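Local structure of 1-pyrroline-5-carboxylate dehydrogenase (Thermus thermophilus, 1UZB) at residues P401-E406 / L423-V428. The protein probably catalyses the oxidation of 1-pyrroline-5-carboxylate, through its open semialdehyde form, to glutamate. Numbering follows the deposited sequence.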
loop_
_atom_site.group_PDB
_atom_site.type_symbol
_atom_site.label_atom_id
_atom_site.label_comp_id
_atom_site.label_asym_id
_atom_site.label_seq_id
_atom_site.Cartn_x
_atom_site.Cartn_y
_atom_site.Cartn_z
ATOM N N PRO A 401 -7.223 -52.459 -8.170
ATOM C CA PRO A 401 -7.254 -51.613 -6.975
ATOM C C PRO A 401 -7.190 -52.574 -5.793
ATOM O O PRO A 401 -7.976 -53.520 -5.703
ATOM C CB PRO A 401 -8.602 -50.910 -7.090
ATOM C CG PRO A 401 -8.737 -50.731 -8.564
ATOM C CD PRO A 401 -8.295 -52.077 -9.108
ATOM N N THR A 402 -6.250 -52.326 -4.891
ATOM C CA THR A 402 -6.035 -53.202 -3.756
ATOM C C THR A 402 -6.247 -52.538 -2.405
ATOM O O THR A 402 -5.892 -51.373 -2.207
ATOM C CB THR A 402 -4.611 -53.773 -3.831
ATOM O OG1 THR A 402 -4.452 -54.456 -5.081
ATOM C CG2 THR A 402 -4.344 -54.736 -2.685
ATOM N N VAL A 403 -6.821 -53.294 -1.474
ATOM C CA VAL A 403 -7.071 -52.796 -0.130
ATOM C C VAL A 403 -6.710 -53.822 0.935
ATOM O O VAL A 403 -7.105 -54.991 0.854
ATOM C CB VAL A 403 -8.559 -52.423 0.085
ATOM C CG1 VAL A 403 -8.765 -51.894 1.503
ATOM C CG2 VAL A 403 -8.991 -51.382 -0.931
ATOM N N PHE A 404 -5.932 -53.382 1.918
ATOM C CA PHE A 404 -5.567 -54.218 3.057
ATOM C C PHE A 404 -6.177 -53.515 4.258
ATOM O O PHE A 404 -6.164 -52.283 4.327
ATOM C CB PHE A 404 -4.052 -54.279 3.275
ATOM C CG PHE A 404 -3.312 -55.125 2.277
ATOM C CD1 PHE A 404 -2.721 -54.552 1.158
ATOM C CD2 PHE A 404 -3.182 -56.498 2.476
ATOM C CE1 PHE A 404 -2.006 -55.328 0.247
ATOM C CE2 PHE A 404 -2.470 -57.287 1.570
ATOM C CZ PHE A 404 -1.881 -56.702 0.455
ATOM N N THR A 405 -6.724 -54.273 5.201
ATOM C CA THR A 405 -7.283 -53.644 6.387
ATOM C C THR A 405 -6.685 -54.241 7.661
ATOM O O THR A 405 -5.932 -55.218 7.603
ATOM C CB THR A 405 -8.826 -53.726 6.407
ATOM O OG1 THR A 405 -9.325 -52.841 7.416
ATOM C CG2 THR A 405 -9.303 -55.144 6.681
ATOM N N GLU A 406 -7.018 -53.640 8.802
ATOM C CA GLU A 406 -6.482 -54.057 10.101
ATOM C C GLU A 406 -4.953 -54.084 10.005
ATOM O O GLU A 406 -4.286 -54.947 10.579
ATOM C CB GLU A 406 -7.013 -55.441 10.504
ATOM C CG GLU A 406 -8.529 -55.521 10.750
ATOM C CD GLU A 406 -9.003 -54.763 11.988
ATOM O OE1 GLU A 406 -8.170 -54.404 12.846
ATOM O OE2 GLU A 406 -10.229 -54.541 12.111
ATOM N N LEU A 423 -3.991 -49.549 -1.001
ATOM C CA LEU A 423 -4.423 -48.777 0.155
ATOM C C LEU A 423 -4.383 -49.608 1.430
ATOM O O LEU A 423 -4.916 -50.721 1.466
ATOM C CB LEU A 423 -5.849 -48.276 -0.072
ATOM C CG LEU A 423 -6.472 -47.433 1.036
ATOM C CD1 LEU A 423 -5.700 -46.134 1.192
ATOM C CD2 LEU A 423 -7.925 -47.152 0.690
ATOM N N SER A 424 -3.761 -49.057 2.473
ATOM C CA SER A 424 -3.659 -49.727 3.770
ATOM C C SER A 424 -4.586 -49.035 4.765
ATOM O O SER A 424 -4.437 -47.842 5.035
ATOM C CB SER A 424 -2.219 -49.669 4.289
ATOM O OG SER A 424 -1.342 -50.429 3.471
ATOM N N VAL A 425 -5.536 -49.787 5.311
ATOM C CA VAL A 425 -6.498 -49.239 6.259
ATOM C C VAL A 425 -6.106 -49.591 7.684
ATOM O O VAL A 425 -5.900 -50.762 8.023
ATOM C CB VAL A 425 -7.916 -49.766 5.964
ATOM C CG1 VAL A 425 -8.931 -49.084 6.867
ATOM C CG2 VAL A 425 -8.257 -49.520 4.499
ATOM N N ILE A 426 -6.010 -48.555 8.509
ATOM C CA ILE A 426 -5.610 -48.676 9.905
ATOM C C ILE A 426 -6.761 -48.237 10.804
ATOM O O ILE A 426 -7.318 -47.158 10.627
ATOM C CB ILE A 426 -4.370 -47.790 10.167
ATOM C CG1 ILE A 426 -3.265 -48.146 9.166
ATOM C CG2 ILE A 426 -3.887 -47.966 11.597
ATOM C CD1 ILE A 426 -2.126 -47.140 9.103
ATOM N N ARG A 427 -7.116 -49.084 11.764
ATOM C CA ARG A 427 -8.204 -48.793 12.688
ATOM C C ARG A 427 -7.648 -48.278 14.012
ATOM O O ARG A 427 -6.809 -48.930 14.632
ATOM C CB ARG A 427 -9.027 -50.066 12.918
ATOM C CG ARG A 427 -10.195 -49.911 13.880
ATOM C CD ARG A 427 -11.138 -51.103 13.783
ATOM N NE ARG A 427 -10.499 -52.352 14.191
ATOM C CZ ARG A 427 -10.361 -52.748 15.453
ATOM N NH1 ARG A 427 -9.762 -53.900 15.726
ATOM N NH2 ARG A 427 -10.834 -52.003 16.443
ATOM N N VAL A 428 -8.113 -47.105 14.434
ATOM C CA VAL A 428 -7.655 -46.497 15.680
ATOM C C VAL A 428 -8.847 -46.175 16.577
ATOM O O VAL A 428 -9.984 -46.125 16.112
ATOM C CB VAL A 428 -6.833 -45.210 15.406
ATOM C CG1 VAL A 428 -5.641 -45.539 14.519
ATOM C CG2 VAL A 428 -7.702 -44.154 14.739
#
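F404 and L423 join two neighbouring parallel strands, 402-405 and 422-428, in the mixed sheet at the core of the catalytic domain of the aldehyde dehydrogenase fold. L423 N donates to T402 O, F404 N to L423 O (2.9 Å, nearly straight at 170°) and V425 N to F404 O. Past F404 the pairing frays: E406 N lies near V425 O but at a poor angle for a bond. V425 CB lies 3.5 Å from F404 O and 3.7 Å from T405 OG1, whose hydroxyl is hydrogen-bonded to Y335 OH; CG1 stays beside that same OG1, while CG2, set anti to the carbonyl carbon, touches F404 O and reaches V403 CG1 at 3.9 Å. Helix 332-346 packs on this face, with L343 on V403 and L339 on T405. At the solvent-side end E406 and R427 form a salt bridge, carboxylate and guanidinium planes turned 61° apart. E406 OE1 takes weak bonds from both R427 NH1 (3.3 Å) and R427 NE. An alanine in place of E406 would probably leave R427 NE and NH1 without their carboxylate, though NH2 would still have Q332 OE1. R427 NE meets the syn side of E406 OE2 at 3.0 Å, 17° out of the carboxylate plane.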